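Local coordinates for protein oxidized polyvinyl alcohol hydrolase (Sphingopyxis, PDB 3WLA) that hydrolyses beta-diketones such as 4,6-nonanedione and cleaves oxidized polyvinyl alcohol in the second step of polyvinyl alcohol degradation, at residues A[50-55]-A[82-87]. Numbering follows the deposited sequence.
Sequences WVPMVG and VISPVR
With OG anti to its backbone N (chi1 -168°), Ser84 reaches across and donates a 2.8 Å hydrogen bond from OG to Pro52 O. Proline has no N-H, so Ile83 O, 3.5 Å from Pro52 CD where an N-H would have pointed, finds no hydrogen-bond partner; Val51 CA approaches it at 3.1 Å in a CA-H...O contact. The serine hydroxyl takes over a bond that backbone cannot make, since Pro85 also lacks an N-H to offer Pro52 O. A water bridges the segments where they splay, donating to Ser84 OG and Pro85 O and accepting a weak bond from Val54 N. Regular parallel pairing survives at the start, where Ile83 N donates to Trp50 O at 2.9 Å. There Val82 CG1 packs 3.8 Å from Pro52 CD and also meets the Trp50 ring, one apolar branch serving both. Met53 CG lies against Pro85 CG at 3.6 Å, the unbranched methionine chain crossing the proline ring at about a right angle. Beyond the strands, the Arg87 chain bends at chi3 (-62°), setting its guanidinium with one face against Val54 CG2; arginine is long enough to pass Val54 and bond weakly through NH1 to Gly55 O, while NH2 is held by Gly97 O. Gly55 borders Ser162, the probable nucleophile of this alpha/beta-hydrolase, so the contact runs from sheet core to active-site edge. Strands 47-53 and 81-85 form a beta-alpha-beta unit with helix 60-65, which packs on Pro52 and Val82; helix 133-145 packs on Val51 and Ile83, and strands 155-161 and 31-38 continue the sheet on either side.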
loop_
_atom_site.group_PDB
_atom_site.type_symbol
_atom_site.label_atom_id
_atom_site.label_comp_id
_atom_site.label_asym_id
_atom_site.label_seq_id
_atom_site.Cartn_x
_atom_site.Cartn_y
_atom_site.Cartn_z
ATOM N N TRP A 50 4.173 8.739 -7.094
ATOM C CA TRP A 50 4.134 7.283 -6.839
ATOM C C TRP A 50 5.015 7.030 -5.590
ATOM O O TRP A 50 6.188 7.431 -5.554
ATOM C CB TRP A 50 4.705 6.536 -8.044
ATOM C CG TRP A 50 4.887 5.014 -7.948
ATOM C CD1 TRP A 50 5.952 4.297 -8.440
ATOM C CD2 TRP A 50 3.971 4.046 -7.415
ATOM N NE1 TRP A 50 5.764 2.952 -8.252
ATOM C CE2 TRP A 50 4.563 2.757 -7.617
ATOM C CE3 TRP A 50 2.709 4.133 -6.794
ATOM C CZ2 TRP A 50 3.951 1.578 -7.225
ATOM C CZ3 TRP A 50 2.084 2.959 -6.389
ATOM C CH2 TRP A 50 2.711 1.674 -6.607
ATOM N N VAL A 51 4.435 6.401 -4.567
ATOM C CA VAL A 51 5.165 6.104 -3.328
ATOM C C VAL A 51 5.130 4.578 -3.132
ATOM O O VAL A 51 4.236 4.035 -2.471
ATOM C CB VAL A 51 4.497 6.850 -2.119
ATOM C CG1 VAL A 51 5.181 6.473 -0.818
ATOM C CG2 VAL A 51 4.580 8.347 -2.340
ATOM N N PRO A 52 6.084 3.865 -3.756
ATOM C CA PRO A 52 6.138 2.410 -3.643
ATOM C C PRO A 52 6.787 1.930 -2.350
ATOM O O PRO A 52 7.831 2.435 -1.992
ATOM C CB PRO A 52 6.967 2.010 -4.883
ATOM C CG PRO A 52 7.992 3.141 -4.946
ATOM C CD PRO A 52 7.123 4.371 -4.669
ATOM N N MET A 53 6.198 0.929 -1.699
ATOM C CA MET A 53 6.710 0.391 -0.429
ATOM C C MET A 53 7.038 -1.065 -0.464
ATOM O O MET A 53 6.223 -1.885 -0.994
ATOM C CB MET A 53 5.666 0.582 0.689
ATOM C CG MET A 53 5.550 2.018 1.091
ATOM S SD MET A 53 4.362 2.344 2.352
ATOM C CE MET A 53 2.741 1.931 1.329
ATOM N N VAL A 54 8.217 -1.405 0.093
ATOM C CA VAL A 54 8.652 -2.801 0.187
ATOM C C VAL A 54 7.864 -3.462 1.318
ATOM O O VAL A 54 7.190 -2.806 2.108
ATOM C CB VAL A 54 10.160 -2.955 0.599
ATOM C CG1 VAL A 54 11.077 -2.603 -0.574
ATOM C CG2 VAL A 54 10.473 -2.006 1.752
ATOM N N GLY A 55 8.037 -4.770 1.391
ATOM C CA GLY A 55 7.424 -5.576 2.390
ATOM C C GLY A 55 8.376 -5.976 3.508
ATOM O O GLY A 55 9.017 -5.146 4.162
ATOM N N VAL A 82 8.806 9.760 -7.966
ATOM C CA VAL A 82 8.767 8.501 -7.174
ATOM C C VAL A 82 9.451 8.751 -5.801
ATOM O O VAL A 82 10.605 9.231 -5.750
ATOM C CB VAL A 82 9.531 7.385 -7.947
ATOM C CG1 VAL A 82 9.480 5.995 -7.219
ATOM C CG2 VAL A 82 8.924 7.263 -9.351
ATOM N N ILE A 83 8.736 8.489 -4.702
ATOM C CA ILE A 83 9.335 8.658 -3.369
ATOM C C ILE A 83 9.152 7.306 -2.635
ATOM O O ILE A 83 8.028 6.862 -2.423
ATOM C CB ILE A 83 8.630 9.778 -2.562
ATOM C CG1 ILE A 83 8.575 11.070 -3.354
ATOM C CG2 ILE A 83 9.378 10.052 -1.224
ATOM C CD1 ILE A 83 7.570 12.033 -2.778
ATOM N N SER A 84 10.242 6.620 -2.296
ATOM C CA SER A 84 10.099 5.342 -1.601
ATOM C C SER A 84 10.595 5.553 -0.161
ATOM O O SER A 84 11.764 5.962 0.038
ATOM C CB SER A 84 10.932 4.263 -2.285
ATOM O OG SER A 84 10.587 2.972 -1.774
ATOM N N PRO A 85 9.718 5.324 0.833
ATOM C CA PRO A 85 10.007 5.480 2.263
ATOM C C PRO A 85 10.712 4.302 2.839
ATOM O O PRO A 85 10.467 3.176 2.443
ATOM C CB PRO A 85 8.637 5.685 2.873
ATOM C CG PRO A 85 7.800 4.694 2.046
ATOM C CD PRO A 85 8.319 4.863 0.623
ATOM N N VAL A 86 11.611 4.573 3.785
ATOM C CA VAL A 86 12.346 3.532 4.464
ATOM C C VAL A 86 11.591 3.090 5.752
ATOM O O VAL A 86 11.080 3.926 6.534
ATOM C CB VAL A 86 13.785 4.015 4.831
ATOM C CG1 VAL A 86 14.492 2.921 5.643
ATOM C CG2 VAL A 86 14.580 4.294 3.492
ATOM N N ARG A 87 11.525 1.778 5.970
ATOM C CA ARG A 87 10.801 1.234 7.143
ATOM C C ARG A 87 11.540 1.636 8.452
ATOM O O ARG A 87 12.767 1.636 8.473
ATOM C CB ARG A 87 10.758 -0.300 7.063
ATOM C CG ARG A 87 9.865 -0.877 5.923
ATOM C CD ARG A 87 10.218 -2.338 5.617
ATOM N NE ARG A 87 11.612 -2.344 5.154
ATOM C CZ ARG A 87 12.337 -3.429 4.902
ATOM N NH1 ARG A 87 11.791 -4.653 5.045
ATOM N NH2 ARG A 87 13.629 -3.267 4.516
HETATM O O HOH W 1 10.275 1.207 0.560
#